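Local coordinates for mitogen activated protein kinase, putative (Leishmania donovani, PDB 4QNY) that probably phosphorylates serine and threonine residues of protein substrates in a signalling cascade, drawing on magnesium-bound ATP, at residues A[12-17]-A[51-56]; A[90-93]-A[97-100]; A[71-76]-A[345-350]; A[63-68]-A[338-343]. All coordinates share one frame; numbering follows the deposited sequence. Where two conformers were deposited one is given.

Interaction 1 (A[12-17]-A[51-56]). With ANP (phosphoaminophosphonic acid-adenylate ester), chain D.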
loop_
_atom_site.group_PDB
_atom_site.type_symbol
_atom_site.label_atom_id
_atom_site.label_comp_id
_atom_site.label_asym_id
_atom_site.label_seq_id
_atom_site.Cartn_x
_atom_site.Cartn_y
_atom_site.Cartn_z
ATOM N N GLN A 12 4.795 17.492 -20.857
ATOM C CA GLN A 12 4.346 17.022 -22.165
ATOM C C GLN A 12 5.495 16.940 -23.161
ATOM O O GLN A 12 5.629 15.954 -23.884
ATOM C CB GLN A 12 3.247 17.937 -22.710
ATOM C CG GLN A 12 2.736 17.553 -24.091
ATOM C CD GLN A 12 1.884 16.298 -24.074
ATOM O OE1 GLN A 12 0.686 16.351 -23.790
ATOM N NE2 GLN A 12 2.497 15.160 -24.382
ATOM N N ALA A 13 6.319 17.983 -23.192
ATOM C CA ALA A 13 7.481 18.021 -24.073
ATOM C C ALA A 13 8.466 16.918 -23.709
ATOM O O ALA A 13 9.090 16.315 -24.582
ATOM C CB ALA A 13 8.156 19.382 -24.005
ATOM N N GLU A 14 8.592 16.658 -22.413
ATOM C CA GLU A 14 9.483 15.617 -21.914
ATOM C C GLU A 14 9.003 14.229 -22.338
ATOM O O GLU A 14 9.799 13.387 -22.755
ATOM C CB GLU A 14 9.589 15.699 -20.391
ATOM C CG GLU A 14 10.760 14.935 -19.800
ATOM C CD GLU A 14 10.795 15.009 -18.285
ATOM O OE1 GLU A 14 9.795 14.616 -17.648
ATOM O OE2 GLU A 14 11.818 15.465 -17.731
ATOM N N VAL A 15 7.698 14.000 -22.232
ATOM C CA VAL A 15 7.104 12.718 -22.602
ATOM C C VAL A 15 7.190 12.479 -24.109
ATOM O O VAL A 15 7.458 11.362 -24.554
ATOM C CB VAL A 15 5.629 12.632 -22.140
ATOM C CG1 VAL A 15 4.915 11.453 -22.790
ATOM C CG2 VAL A 15 5.556 12.534 -20.625
ATOM N N CYS A 16 6.978 13.536 -24.889
ATOM C CA CYS A 16 7.036 13.442 -26.345
ATOM C C CYS A 16 8.416 13.004 -26.837
ATOM O O CYS A 16 8.535 12.345 -27.871
ATOM C CB CYS A 16 6.654 14.778 -26.985
ATOM S SG CYS A 16 4.891 15.179 -26.888
ATOM N N ARG A 17 9.456 13.366 -26.091
ATOM C CA ARG A 17 10.816 12.961 -26.433
ATOM C C ARG A 17 11.054 11.493 -26.087
ATOM O O ARG A 17 12.066 10.909 -26.473
ATOM C CB ARG A 17 11.842 13.849 -25.722
ATOM C CG ARG A 17 11.919 15.266 -26.274
ATOM C CD ARG A 17 13.120 16.023 -25.725
ATOM N NE ARG A 17 12.945 16.404 -24.326
ATOM C CZ ARG A 17 12.420 17.559 -23.929
ATOM N NH1 ARG A 17 12.017 18.450 -24.825
ATOM N NH2 ARG A 17 12.298 17.824 -22.634
ATOM N N MET A 51 0.221 7.992 -15.723
ATOM C CA MET A 51 1.661 8.058 -15.925
ATOM C C MET A 51 2.374 8.526 -14.661
ATOM O O MET A 51 2.092 9.604 -14.138
ATOM C CB MET A 51 2.000 8.984 -17.094
ATOM C CG MET A 51 1.471 8.504 -18.434
ATOM S SD MET A 51 2.091 9.483 -19.813
ATOM C CE MET A 51 3.852 9.179 -19.679
ATOM N N LYS A 52 3.301 7.705 -14.180
ATOM C CA LYS A 52 4.022 7.987 -12.946
ATOM C C LYS A 52 5.470 8.378 -13.234
ATOM O O LYS A 52 6.278 7.541 -13.637
ATOM C CB LYS A 52 3.971 6.770 -12.020
ATOM C CG LYS A 52 4.595 6.979 -10.652
ATOM C CD LYS A 52 4.419 5.738 -9.792
ATOM C CE LYS A 52 4.980 5.937 -8.396
ATOM N NZ LYS A 52 4.761 4.738 -7.541
ATOM N N ARG A 53 5.791 9.651 -13.027
ATOM C CA ARG A 53 7.138 10.146 -13.287
ATOM C C ARG A 53 8.074 9.844 -12.124
ATOM O O ARG A 53 7.705 9.994 -10.960
ATOM C CB ARG A 53 7.119 11.655 -13.560
ATOM C CG ARG A 53 8.451 12.215 -14.052
ATOM C CD ARG A 53 8.404 13.730 -14.211
ATOM N NE ARG A 53 9.604 14.256 -14.859
ATOM C CZ ARG A 53 10.682 14.684 -14.210
ATOM N NH1 ARG A 53 10.719 14.652 -12.885
ATOM N NH2 ARG A 53 11.725 15.147 -14.887
ATOM N N VAL A 54 9.285 9.412 -12.450
ATOM C CA VAL A 54 10.327 9.199 -11.455
ATOM C C VAL A 54 11.428 10.237 -11.654
ATOM O O VAL A 54 12.057 10.279 -12.710
ATOM C CB VAL A 54 10.920 7.783 -11.551
ATOM C CG1 VAL A 54 12.024 7.599 -10.529
ATOM C CG2 VAL A 54 9.830 6.738 -11.362
ATOM N N ASN A 55 11.657 11.077 -10.648
ATOM C CA ASN A 55 12.595 12.188 -10.802
ATOM C C ASN A 55 14.042 11.828 -10.466
ATOM O O ASN A 55 14.346 10.695 -10.093
ATOM C CB ASN A 55 12.144 13.386 -9.958
ATOM C CG ASN A 55 11.934 13.038 -8.496
ATOM O OD1 ASN A 55 12.476 12.056 -7.988
ATOM N ND2 ASN A 55 11.142 13.853 -7.808
ATOM N N LYS A 56 14.924 12.815 -10.598
ATOM C CA LYS A 56 16.366 12.606 -10.504
ATOM C C LYS A 56 16.840 12.153 -9.127
ATOM O O LYS A 56 17.889 11.520 -9.006
ATOM C CB LYS A 56 17.102 13.890 -10.894
HETATM P PG ANP D . 6.410 5.680 -4.538
HETATM O O1G ANP D . 6.560 6.692 -5.630
HETATM O O2G ANP D . 6.427 4.235 -5.170
HETATM O O3G ANP D . 7.629 5.809 -3.537
HETATM P PB ANP D . 3.999 7.147 -4.279
HETATM O O1B ANP D . 4.809 8.389 -4.467
HETATM O O2B ANP D . 2.872 7.442 -3.248
HETATM N N3B ANP D . 4.960 5.902 -3.684
HETATM P PA ANP D . 1.917 6.109 -5.784
HETATM O O1A ANP D . 1.353 5.720 -4.471
HETATM O O2A ANP D . 2.037 4.933 -6.757
HETATM O O3A ANP D . 3.384 6.727 -5.653
HETATM O "O5'" ANP D . 1.001 7.252 -6.389
HETATM C "C5'" ANP D . 0.616 8.410 -5.620
HETATM C "C4'" ANP D . -0.847 8.695 -5.858
HETATM O "O4'" ANP D . -1.110 8.755 -7.275
HETATM C "C3'" ANP D . -1.815 7.644 -5.333
HETATM O "O3'" ANP D . -2.091 7.848 -3.952
HETATM C "C2'" ANP D . -3.050 7.878 -6.205
HETATM O "O2'" ANP D . -3.868 8.922 -5.688
HETATM C "C1'" ANP D . -2.425 8.299 -7.542
HETATM N N9 ANP D . -2.349 7.218 -8.519
HETATM C C8 ANP D . -1.338 6.309 -8.668
HETATM N N7 ANP D . -1.532 5.437 -9.633
HETATM C C5 ANP D . -2.765 5.807 -10.150
HETATM C C6 ANP D . -3.545 5.277 -11.202
HETATM N N6 ANP D . -3.182 4.227 -11.941
HETATM N N1 ANP D . -4.728 5.877 -11.466
HETATM C C2 ANP D . -5.097 6.927 -10.727
HETATM N N3 ANP D . -4.447 7.511 -9.717
HETATM C C4 ANP D . -3.283 6.898 -9.479
#
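Glu-14 and Arg-53 meet with their flat ends almost in one plane, carboxylate and guanidinium tilted by just 4°, although the two side chains run roughly perpendicular to each other. The arginine presents its side rather than its end: NE bonds to OE1 of Glu-14 at 2.8 Å, and NH2 of Arg-53 bonds to OE2 of Glu-14 at 2.9 Å. Each oxygen offers its syn lone pair and both bonds are nearly straight (171°), so this bidentate salt bridge fixes the rotation of both groups. Both chains leave with CG anti to the backbone N and stay extended. Glu-14 OE1 also bonds to Tyr-102 OH, giving that oxygen two partners. At the next residue of the helix, Val-15 meets Met-51 tip to tip; CE of Met-51 lies 3.9 Å from CG2 of Val-15 and almost as near CG1. Met-51 and Arg-53 turn toward the helix; Lys-52, between them in the strand, lies on the nucleotide side, where its NZ bonds to O2A of the nucleotide analogue at 2.8 Å and to O2G at 2.9 Å, spanning the alpha and gamma phosphates. This is the nucleotide-binding lysine of the kinase N-lobe, whose β-sheet is backed here by the N-terminal helix 8-16.

Interaction 2 (A[90-93]-A[97-100])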
loop_
_atom_site.group_PDB
_atom_site.type_symbol
_atom_site.label_atom_id
_atom_site.label_comp_id
_atom_site.label_asym_id
_atom_site.label_seq_id
_atom_site.Cartn_x
_atom_site.Cartn_y
_atom_site.Cartn_z
ATOM N N LEU A 90 8.581 4.058 -20.043
ATOM C CA LEU A 90 9.246 5.032 -20.903
ATOM C C LEU A 90 10.593 5.463 -20.335
ATOM O O LEU A 90 10.661 6.083 -19.275
ATOM C CB LEU A 90 8.353 6.256 -21.110
ATOM C CG LEU A 90 6.942 5.982 -21.630
ATOM C CD1 LEU A 90 6.187 7.286 -21.835
ATOM C CD2 LEU A 90 6.987 5.175 -22.918
ATOM N N THR A 91 11.662 5.138 -21.054
ATOM C CA THR A 91 13.016 5.471 -20.628
ATOM C C THR A 91 13.774 6.216 -21.726
ATOM O O THR A 91 13.561 5.960 -22.909
ATOM C CB THR A 91 13.797 4.207 -20.244
ATOM O OG1 THR A 91 13.700 3.259 -21.311
ATOM C CG2 THR A 91 13.228 3.588 -18.974
ATOM N N PRO A 92 14.658 7.148 -21.335
ATOM C CA PRO A 92 15.486 7.880 -22.302
ATOM C C PRO A 92 16.475 6.967 -23.021
ATOM O O PRO A 92 17.123 6.139 -22.380
ATOM C CB PRO A 92 16.226 8.904 -21.433
ATOM C CG PRO A 92 15.413 9.013 -20.184
ATOM C CD PRO A 92 14.848 7.647 -19.964
ATOM N N GLU A 93 16.588 7.121 -24.336
ATOM C CA GLU A 93 17.482 6.290 -25.133
ATOM C C GLU A 93 18.948 6.571 -24.817
ATOM O O GLU A 93 19.792 5.680 -24.894
ATOM C CB GLU A 93 17.218 6.501 -26.625
ATOM N N ASN A 97 21.289 11.127 -20.742
ATOM C CA ASN A 97 20.071 11.874 -20.451
ATOM C C ASN A 97 19.193 11.173 -19.418
ATOM O O ASN A 97 18.201 11.734 -18.954
ATOM C CB ASN A 97 19.265 12.108 -21.733
ATOM C CG ASN A 97 20.010 12.958 -22.744
ATOM O OD1 ASN A 97 20.815 13.815 -22.381
ATOM N ND2 ASN A 97 19.738 12.728 -24.024
ATOM N N PHE A 98 19.560 9.948 -19.059
ATOM C CA PHE A 98 18.755 9.161 -18.130
ATOM C C PHE A 98 18.866 9.703 -16.709
ATOM O O PHE A 98 19.674 9.227 -15.910
ATOM C CB PHE A 98 19.169 7.683 -18.171
ATOM C CG PHE A 98 18.128 6.739 -17.616
ATOM C CD1 PHE A 98 17.608 5.727 -18.406
ATOM C CD2 PHE A 98 17.675 6.859 -16.313
ATOM C CE1 PHE A 98 16.653 4.859 -17.905
ATOM C CE2 PHE A 98 16.722 5.997 -15.813
ATOM C CZ PHE A 98 16.212 4.996 -16.606
ATOM N N ASP A 99 18.037 10.692 -16.395
ATOM C CA ASP A 99 17.935 11.210 -15.039
ATOM C C ASP A 99 16.476 11.195 -14.598
ATOM O O ASP A 99 16.113 11.781 -13.580
ATOM C CB ASP A 99 18.518 12.623 -14.949
ATOM C CG ASP A 99 17.771 13.621 -15.813
ATOM O OD1 ASP A 99 17.924 14.838 -15.582
ATOM O OD2 ASP A 99 17.033 13.191 -16.726
ATOM N N HIS A 100 15.651 10.512 -15.387
ATOM C CA HIS A 100 14.218 10.405 -15.132
ATOM C C HIS A 100 13.607 9.351 -16.049
ATOM O O HIS A 100 14.197 8.996 -17.067
ATOM C CB HIS A 100 13.521 11.746 -15.358
ATOM C CG HIS A 100 13.314 12.074 -16.804
ATOM N ND1 HIS A 100 14.319 12.567 -17.608
ATOM C CD2 HIS A 100 12.220 11.966 -17.594
ATOM C CE1 HIS A 100 13.852 12.755 -18.829
ATOM N NE2 HIS A 100 12.581 12.396 -18.847
#
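Asn-97 opens the contact at its margin, its CB 4.4 Å from CB of Pro-92. Phe-98 follows as the centre of an inverse gamma turn and supplies the main aromatic surface. Its CG is anti to the backbone N (chi1 -161°), which brings one face of the ring against the proline: CD of Pro-92 stands over that face, 4.1 Å from the Phe-98 ring centroid and 26° off the normal, a CH-pi contact. Farther round the same ring, CE1 of Phe-98 meets CB of Thr-91 at 3.7 Å, with the threonine methyl CG2 close by. Phe-59 packs edge-to-face with this phenyl group, and Lys-341 of helix 337-349 bonds to the Phe-98 carbonyl. Asp-99 turns its CB away from 90-93, yet its OD2 takes a nearly straight bond from ND1 of His-100 (2.9 Å). The acceptor lies in the imidazole plane, whereas ND1 comes to the syn side of the carboxylate, 32° out of its plane. At His-100 the carbonyl O approaches CD of Pro-92 to 3.3 Å, while CG of Pro-92 approaches the imidazole obliquely. No hydrogen bond joins 90-93 to 97-100; apolar and CH-pi contacts centred on the proline hold them together, and polar groups bond within 97-100 or to other parts of the chain.

Interaction 3 (A[71-76]-A[345-350]). With ANP (phosphoaminophosphonic acid-adenylate ester), chain D.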
loop_
_atom_site.group_PDB
_atom_site.type_symbol
_atom_site.label_atom_id
_atom_site.label_comp_id
_atom_site.label_asym_id
_atom_site.label_seq_id
_atom_site.Cartn_x
_atom_site.Cartn_y
_atom_site.Cartn_z
ATOM N N GLU A 71 9.843 -2.232 -7.979
ATOM C CA GLU A 71 8.445 -1.842 -8.135
ATOM C C GLU A 71 7.943 -2.095 -9.556
ATOM O O GLU A 71 6.843 -2.614 -9.749
ATOM C CB GLU A 71 8.254 -0.369 -7.768
ATOM C CG GLU A 71 6.814 0.112 -7.870
ATOM C CD GLU A 71 6.653 1.574 -7.500
ATOM O OE1 GLU A 71 7.586 2.144 -6.896
ATOM O OE2 GLU A 71 5.593 2.154 -7.815
ATOM N N ILE A 72 8.752 -1.725 -10.544
ATOM C CA ILE A 72 8.408 -1.969 -11.943
ATOM C C ILE A 72 8.344 -3.466 -12.228
ATOM O O ILE A 72 7.429 -3.939 -12.905
ATOM C CB ILE A 72 9.416 -1.295 -12.901
ATOM C CG1 ILE A 72 9.035 0.167 -13.124
ATOM C CG2 ILE A 72 9.457 -2.007 -14.244
ATOM C CD1 ILE A 72 9.942 1.142 -12.438
ATOM N N LYS A 73 9.312 -4.208 -11.698
ATOM C CA LYS A 73 9.346 -5.656 -11.867
ATOM C C LYS A 73 8.092 -6.313 -11.299
ATOM O O LYS A 73 7.526 -7.219 -11.908
ATOM C CB LYS A 73 10.589 -6.249 -11.201
ATOM C CG LYS A 73 11.859 -6.126 -12.027
ATOM C CD LYS A 73 12.957 -7.016 -11.465
ATOM C CE LYS A 73 14.077 -7.219 -12.470
ATOM N NZ LYS A 73 15.061 -8.236 -12.000
ATOM N N LEU A 74 7.662 -5.846 -10.131
ATOM C CA LEU A 74 6.473 -6.386 -9.481
ATOM C C LEU A 74 5.205 -6.059 -10.262
ATOM O O LEU A 74 4.326 -6.906 -10.409
ATOM C CB LEU A 74 6.361 -5.854 -8.052
ATOM C CG LEU A 74 7.346 -6.455 -7.048
ATOM C CD1 LEU A 74 7.467 -5.559 -5.835
ATOM C CD2 LEU A 74 6.906 -7.852 -6.640
ATOM N N LEU A 75 5.114 -4.829 -10.761
ATOM C CA LEU A 75 3.960 -4.412 -11.554
ATOM C C LEU A 75 3.819 -5.263 -12.811
ATOM O O LEU A 75 2.710 -5.625 -13.206
ATOM C CB LEU A 75 4.071 -2.932 -11.929
ATOM C CG LEU A 75 3.799 -1.925 -10.810
ATOM C CD1 LEU A 75 4.138 -0.515 -11.264
ATOM C CD2 LEU A 75 2.349 -2.011 -10.356
ATOM N N ALA A 76 4.948 -5.588 -13.431
ATOM C CA ALA A 76 4.952 -6.436 -14.616
ATOM C C ALA A 76 4.728 -7.896 -14.239
ATOM O O ALA A 76 4.237 -8.689 -15.046
ATOM C CB ALA A 76 6.260 -6.279 -15.375
ATOM N N TYR A 345 15.881 -0.097 -18.303
ATOM C CA TYR A 345 15.676 -0.048 -19.747
ATOM C C TYR A 345 15.377 -1.444 -20.287
ATOM O O TYR A 345 14.639 -1.595 -21.258
ATOM C CB TYR A 345 16.889 0.546 -20.470
ATOM C CG TYR A 345 16.581 0.979 -21.890
ATOM C CD1 TYR A 345 16.288 2.303 -22.180
ATOM C CD2 TYR A 345 16.565 0.062 -22.936
ATOM C CE1 TYR A 345 15.991 2.707 -23.468
ATOM C CE2 TYR A 345 16.269 0.456 -24.230
ATOM C CZ TYR A 345 15.985 1.781 -24.490
ATOM O OH TYR A 345 15.693 2.183 -25.774
ATOM N N GLU A 346 15.952 -2.459 -19.653
ATOM C CA GLU A 346 15.682 -3.841 -20.033
ATOM C C GLU A 346 14.205 -4.166 -19.826
ATOM O O GLU A 346 13.612 -4.925 -20.591
ATOM C CB GLU A 346 16.559 -4.804 -19.229
ATOM N N GLU A 347 13.620 -3.577 -18.787
ATOM C CA GLU A 347 12.196 -3.728 -18.516
ATOM C C GLU A 347 11.370 -2.932 -19.522
ATOM O O GLU A 347 10.202 -3.236 -19.761
ATOM C CB GLU A 347 11.870 -3.281 -17.089
ATOM C CG GLU A 347 12.574 -4.085 -16.008
ATOM C CD GLU A 347 12.042 -5.501 -15.893
ATOM O OE1 GLU A 347 10.854 -5.719 -16.209
ATOM O OE2 GLU A 347 12.815 -6.396 -15.490
ATOM N N SER A 348 11.988 -1.910 -20.107
ATOM C CA SER A 348 11.332 -1.084 -21.115
ATOM C C SER A 348 11.279 -1.798 -22.462
ATOM O O SER A 348 10.312 -1.656 -23.212
ATOM C CB SER A 348 12.054 0.257 -21.259
ATOM O OG SER A 348 11.860 0.807 -22.550
ATOM N N VAL A 349 12.326 -2.563 -22.758
ATOM C CA VAL A 349 12.429 -3.309 -24.009
ATOM C C VAL A 349 11.279 -4.306 -24.155
ATOM O O VAL A 349 10.797 -4.562 -25.261
ATOM C CB VAL A 349 13.784 -4.050 -24.096
ATOM C CG1 VAL A 349 13.815 -5.013 -25.275
ATOM C CG2 VAL A 349 14.927 -3.052 -24.188
ATOM N N LYS A 350 10.817 -4.835 -23.027
ATOM C CA LYS A 350 9.755 -5.841 -23.009
ATOM C C LYS A 350 8.416 -5.331 -23.552
ATOM O O LYS A 350 7.443 -6.081 -23.617
ATOM C CB LYS A 350 9.560 -6.367 -21.586
ATOM C CG LYS A 350 10.816 -6.945 -20.956
ATOM C CD LYS A 350 10.598 -7.251 -19.482
ATOM C CE LYS A 350 11.842 -7.848 -18.844
ATOM N NZ LYS A 350 12.157 -9.197 -19.388
HETATM P PG ANP D . 6.410 5.680 -4.538
HETATM O O1G ANP D . 6.560 6.692 -5.630
HETATM O O2G ANP D . 6.427 4.235 -5.170
HETATM O O3G ANP D . 7.629 5.809 -3.537
HETATM P PB ANP D . 3.999 7.147 -4.279
HETATM O O1B ANP D . 4.809 8.389 -4.467
HETATM O O2B ANP D . 2.872 7.442 -3.248
HETATM N N3B ANP D . 4.960 5.902 -3.684
HETATM P PA ANP D . 1.917 6.109 -5.784
HETATM O O1A ANP D . 1.353 5.720 -4.471
HETATM O O2A ANP D . 2.037 4.933 -6.757
HETATM O O3A ANP D . 3.384 6.727 -5.653
HETATM O "O5'" ANP D . 1.001 7.252 -6.389
HETATM C "C5'" ANP D . 0.616 8.410 -5.620
HETATM C "C4'" ANP D . -0.847 8.695 -5.858
HETATM O "O4'" ANP D . -1.110 8.755 -7.275
HETATM C "C3'" ANP D . -1.815 7.644 -5.333
HETATM O "O3'" ANP D . -2.091 7.848 -3.952
HETATM C "C2'" ANP D . -3.050 7.878 -6.205
HETATM O "O2'" ANP D . -3.868 8.922 -5.688
HETATM C "C1'" ANP D . -2.425 8.299 -7.542
HETATM N N9 ANP D . -2.349 7.218 -8.519
HETATM C C8 ANP D . -1.338 6.309 -8.668
HETATM N N7 ANP D . -1.532 5.437 -9.633
HETATM C C5 ANP D . -2.765 5.807 -10.150
HETATM C C6 ANP D . -3.545 5.277 -11.202
HETATM N N6 ANP D . -3.182 4.227 -11.941
HETATM N N1 ANP D . -4.728 5.877 -11.466
HETATM C C2 ANP D . -5.097 6.927 -10.727
HETATM N N3 ANP D . -4.447 7.511 -9.717
HETATM C C4 ANP D . -3.283 6.898 -9.479
#
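Glu-347 carries the largest share of this contact, reaching from helix 337-349 onto the flank of helix 62-77 with two different parts of its chain. Near the backbone its methylene CB rests against the methyl CG2 of Ile-72 at 3.9 Å, and CG of Glu-347 continues along the same methyl; the two chains run antiparallel alongside one another. Ile-72 offers this methyl because its CG2 is placed anti to the backbone N. Beyond CG the glutamate bends sharply (chi2 -70°), and this kink turns the carboxylate aside to the stem of Lys-73. There the two chains cross at about a right angle. OE2 of Glu-347 lies 3.4 Å from CE of Lys-73 and 3.6 Å from CG of the same lysine, so the oxygen sits alongside the aliphatic part of the chain. The ammonium group extends past it: NZ of Lys-73 is 4.5 Å from OE2 of Glu-347, too long for a salt bridge, although the opposite charges would probably still attract.

Helix 62-77 is the αC helix of the kinase N-lobe, and Glu-71, just before Ile-72, makes the characteristic salt bridge to Lys-52 beside the nucleotide analogue, an αC-in arrangement. Through Ile-72 and Lys-73, the C-terminal helix 337-349 lies against a neighbouring face of αC, as the C-terminal extension does in MAP kinases. The side chain of Ile-72, whose tip is directed away from 345-350, also touches Ile-89, Phe-101 and Ile-103 of the β-sheet. Close by on the C-terminal helix, Ser-348 OG makes weak hydrogen bonds to Ile-89 O and Thr-91 OG1.

Interaction 4 (A[63-68]-A[338-343])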
loop_
_atom_site.group_PDB
_atom_site.type_symbol
_atom_site.label_atom_id
_atom_site.label_comp_id
_atom_site.label_asym_id
_atom_site.label_seq_id
_atom_site.Cartn_x
_atom_site.Cartn_y
_atom_site.Cartn_z
ATOM N N ILE A 63 20.006 2.836 -3.027
ATOM C CA ILE A 63 18.889 2.214 -2.325
ATOM C C ILE A 63 17.556 2.610 -2.952
ATOM O O ILE A 63 16.688 1.766 -3.174
ATOM C CB ILE A 63 18.879 2.598 -0.832
ATOM C CG1 ILE A 63 20.285 2.481 -0.237
ATOM C CG2 ILE A 63 17.885 1.736 -0.067
ATOM C CD1 ILE A 63 20.860 1.082 -0.289
ATOM N N LEU A 64 17.406 3.900 -3.236
ATOM C CA LEU A 64 16.184 4.423 -3.836
ATOM C C LEU A 64 15.949 3.853 -5.231
ATOM O O LEU A 64 14.822 3.516 -5.593
ATOM C CB LEU A 64 16.236 5.952 -3.899
ATOM C CG LEU A 64 16.146 6.698 -2.566
ATOM C CD1 LEU A 64 16.366 8.190 -2.766
ATOM C CD2 LEU A 64 14.807 6.434 -1.896
ATOM N N ALA A 65 17.023 3.744 -6.007
ATOM C CA ALA A 65 16.931 3.247 -7.373
ATOM C C ALA A 65 16.609 1.756 -7.407
ATOM O O ALA A 65 15.920 1.285 -8.310
ATOM C CB ALA A 65 18.224 3.528 -8.125
ATOM N N LYS A 66 17.110 1.015 -6.424
ATOM C CA LYS A 66 16.826 -0.412 -6.339
ATOM C C LYS A 66 15.362 -0.647 -5.976
ATOM O O LYS A 66 14.768 -1.647 -6.375
ATOM C CB LYS A 66 17.744 -1.089 -5.316
ATOM C CG LYS A 66 19.172 -1.298 -5.803
ATOM C CD LYS A 66 20.093 -1.734 -4.671
ATOM C CE LYS A 66 19.845 -3.178 -4.264
ATOM N NZ LYS A 66 20.444 -4.143 -5.228
ATOM N N ARG A 67 14.785 0.285 -5.223
ATOM C CA ARG A 67 13.383 0.194 -4.836
ATOM C C ARG A 67 12.459 0.386 -6.033
ATOM O O ARG A 67 11.462 -0.323 -6.175
ATOM C CB ARG A 67 13.050 1.228 -3.760
ATOM C CG ARG A 67 13.604 0.909 -2.384
ATOM C CD ARG A 67 13.142 1.939 -1.367
ATOM N NE ARG A 67 13.691 1.689 -0.039
ATOM C CZ ARG A 67 13.480 2.470 1.015
ATOM N NH1 ARG A 67 14.020 2.166 2.188
ATOM N NH2 ARG A 67 12.729 3.557 0.895
ATOM N N ILE A 68 12.786 1.347 -6.891
ATOM C CA ILE A 68 11.933 1.642 -8.035
ATOM C C ILE A 68 12.040 0.525 -9.074
ATOM O O ILE A 68 11.061 0.202 -9.739
ATOM C CB ILE A 68 12.271 3.022 -8.670
ATOM C CG1 ILE A 68 11.093 3.536 -9.501
ATOM C CG2 ILE A 68 13.547 2.973 -9.500
ATOM C CD1 ILE A 68 9.883 3.911 -8.672
ATOM N N VAL A 338 24.213 2.934 -12.129
ATOM C CA VAL A 338 24.292 2.659 -13.560
ATOM C C VAL A 338 23.709 1.284 -13.882
ATOM O O VAL A 338 22.982 1.119 -14.862
ATOM C CB VAL A 338 25.747 2.732 -14.067
ATOM C CG1 VAL A 338 25.808 2.452 -15.562
ATOM C CG2 VAL A 338 26.350 4.092 -13.751
ATOM N N ASP A 339 24.025 0.305 -13.040
ATOM C CA ASP A 339 23.538 -1.059 -13.221
ATOM C C ASP A 339 22.019 -1.135 -13.082
ATOM O O ASP A 339 21.369 -1.953 -13.734
ATOM C CB ASP A 339 24.205 -2.000 -12.216
ATOM N N VAL A 340 21.460 -0.282 -12.232
ATOM C CA VAL A 340 20.015 -0.219 -12.052
ATOM C C VAL A 340 19.350 0.422 -13.268
ATOM O O VAL A 340 18.323 -0.060 -13.747
ATOM C CB VAL A 340 19.634 0.567 -10.782
ATOM C CG1 VAL A 340 18.124 0.701 -10.668
ATOM C CG2 VAL A 340 20.204 -0.115 -9.549
ATOM N N LYS A 341 19.947 1.503 -13.765
ATOM C CA LYS A 341 19.428 2.198 -14.940
ATOM C C LYS A 341 19.350 1.272 -16.149
ATOM O O LYS A 341 18.379 1.306 -16.905
ATOM C CB LYS A 341 20.294 3.414 -15.276
ATOM C CG LYS A 341 20.191 4.556 -14.280
ATOM C CD LYS A 341 20.986 5.763 -14.750
ATOM C CE LYS A 341 20.844 6.930 -13.789
ATOM N NZ LYS A 341 21.602 8.123 -14.255
ATOM N N ARG A 342 20.378 0.449 -16.322
ATOM C CA ARG A 342 20.420 -0.505 -17.424
ATOM C C ARG A 342 19.331 -1.561 -17.273
ATOM O O ARG A 342 18.740 -2.005 -18.257
ATOM C CB ARG A 342 21.795 -1.170 -17.507
ATOM N N ALA A 343 19.070 -1.955 -16.030
ATOM C CA ALA A 343 18.050 -2.954 -15.739
ATOM C C ALA A 343 16.651 -2.405 -16.000
ATOM O O ALA A 343 15.750 -3.142 -16.402
ATOM C CB ALA A 343 18.171 -3.431 -14.300
#
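With CG1 of Val-340 anti to its backbone N (chi1 176°) and CG2 anti to the carbonyl carbon, the valine spreads its two methyls over neighbouring residues of helix 62-77. CG1 goes to Ala-65, lying 3.8 Å from the alanine CB and 3.3 Å from the backbone O of Ala-65, so this methyl touches both the small side chain and the main chain of the facing helix. CG2 of Val-340 instead meets CG of Lys-66 at 4.1 Å. Lys-66 starts with CG beside the backbone N, and its chain crosses the valine at about a right angle before folding at chi3 and chi4; its contact is made by the aliphatic base alone. The short alanine side chain is consistent with the close approach of the backbones, whose CA atoms come to 6.5 Å between Lys-66 and Val-340. No hydrogen bond spans the two segments; the contact is van der Waals packing of methyl and methylene groups, one methyl also against a carbonyl oxygen. Val-340 also touches Leu-69 one turn further along the same helix. The arrangement is a helix-helix contact between the first turns of the kinase αC helix and the helix of the C-terminal extension, which in MAP kinases returns to pack on the N-lobe.

Overall arrangement
From the N terminus, helix 8-16 first meets strand 47-54 in interaction 1, closing a loop that contains the first two strands of the N-lobe sheet. Helix 62-77 follows, contributing first 63-68 and then 71-76. Interaction 2 is a short local closure between strands 86-90 and 101-106, and lies within the long loops closed by interactions 3 and 4. Those two span the whole C-lobe, and they cross, since 338-343 and 345-350 come in the same order as their partners. Lys-52 to Glu-71 joins interactions 1 and 3, Glu-14 packs on His-100 between 1 and 2, and Lys-341 to Phe-98 connects 4 with 2, tying both chain termini to the N-lobe.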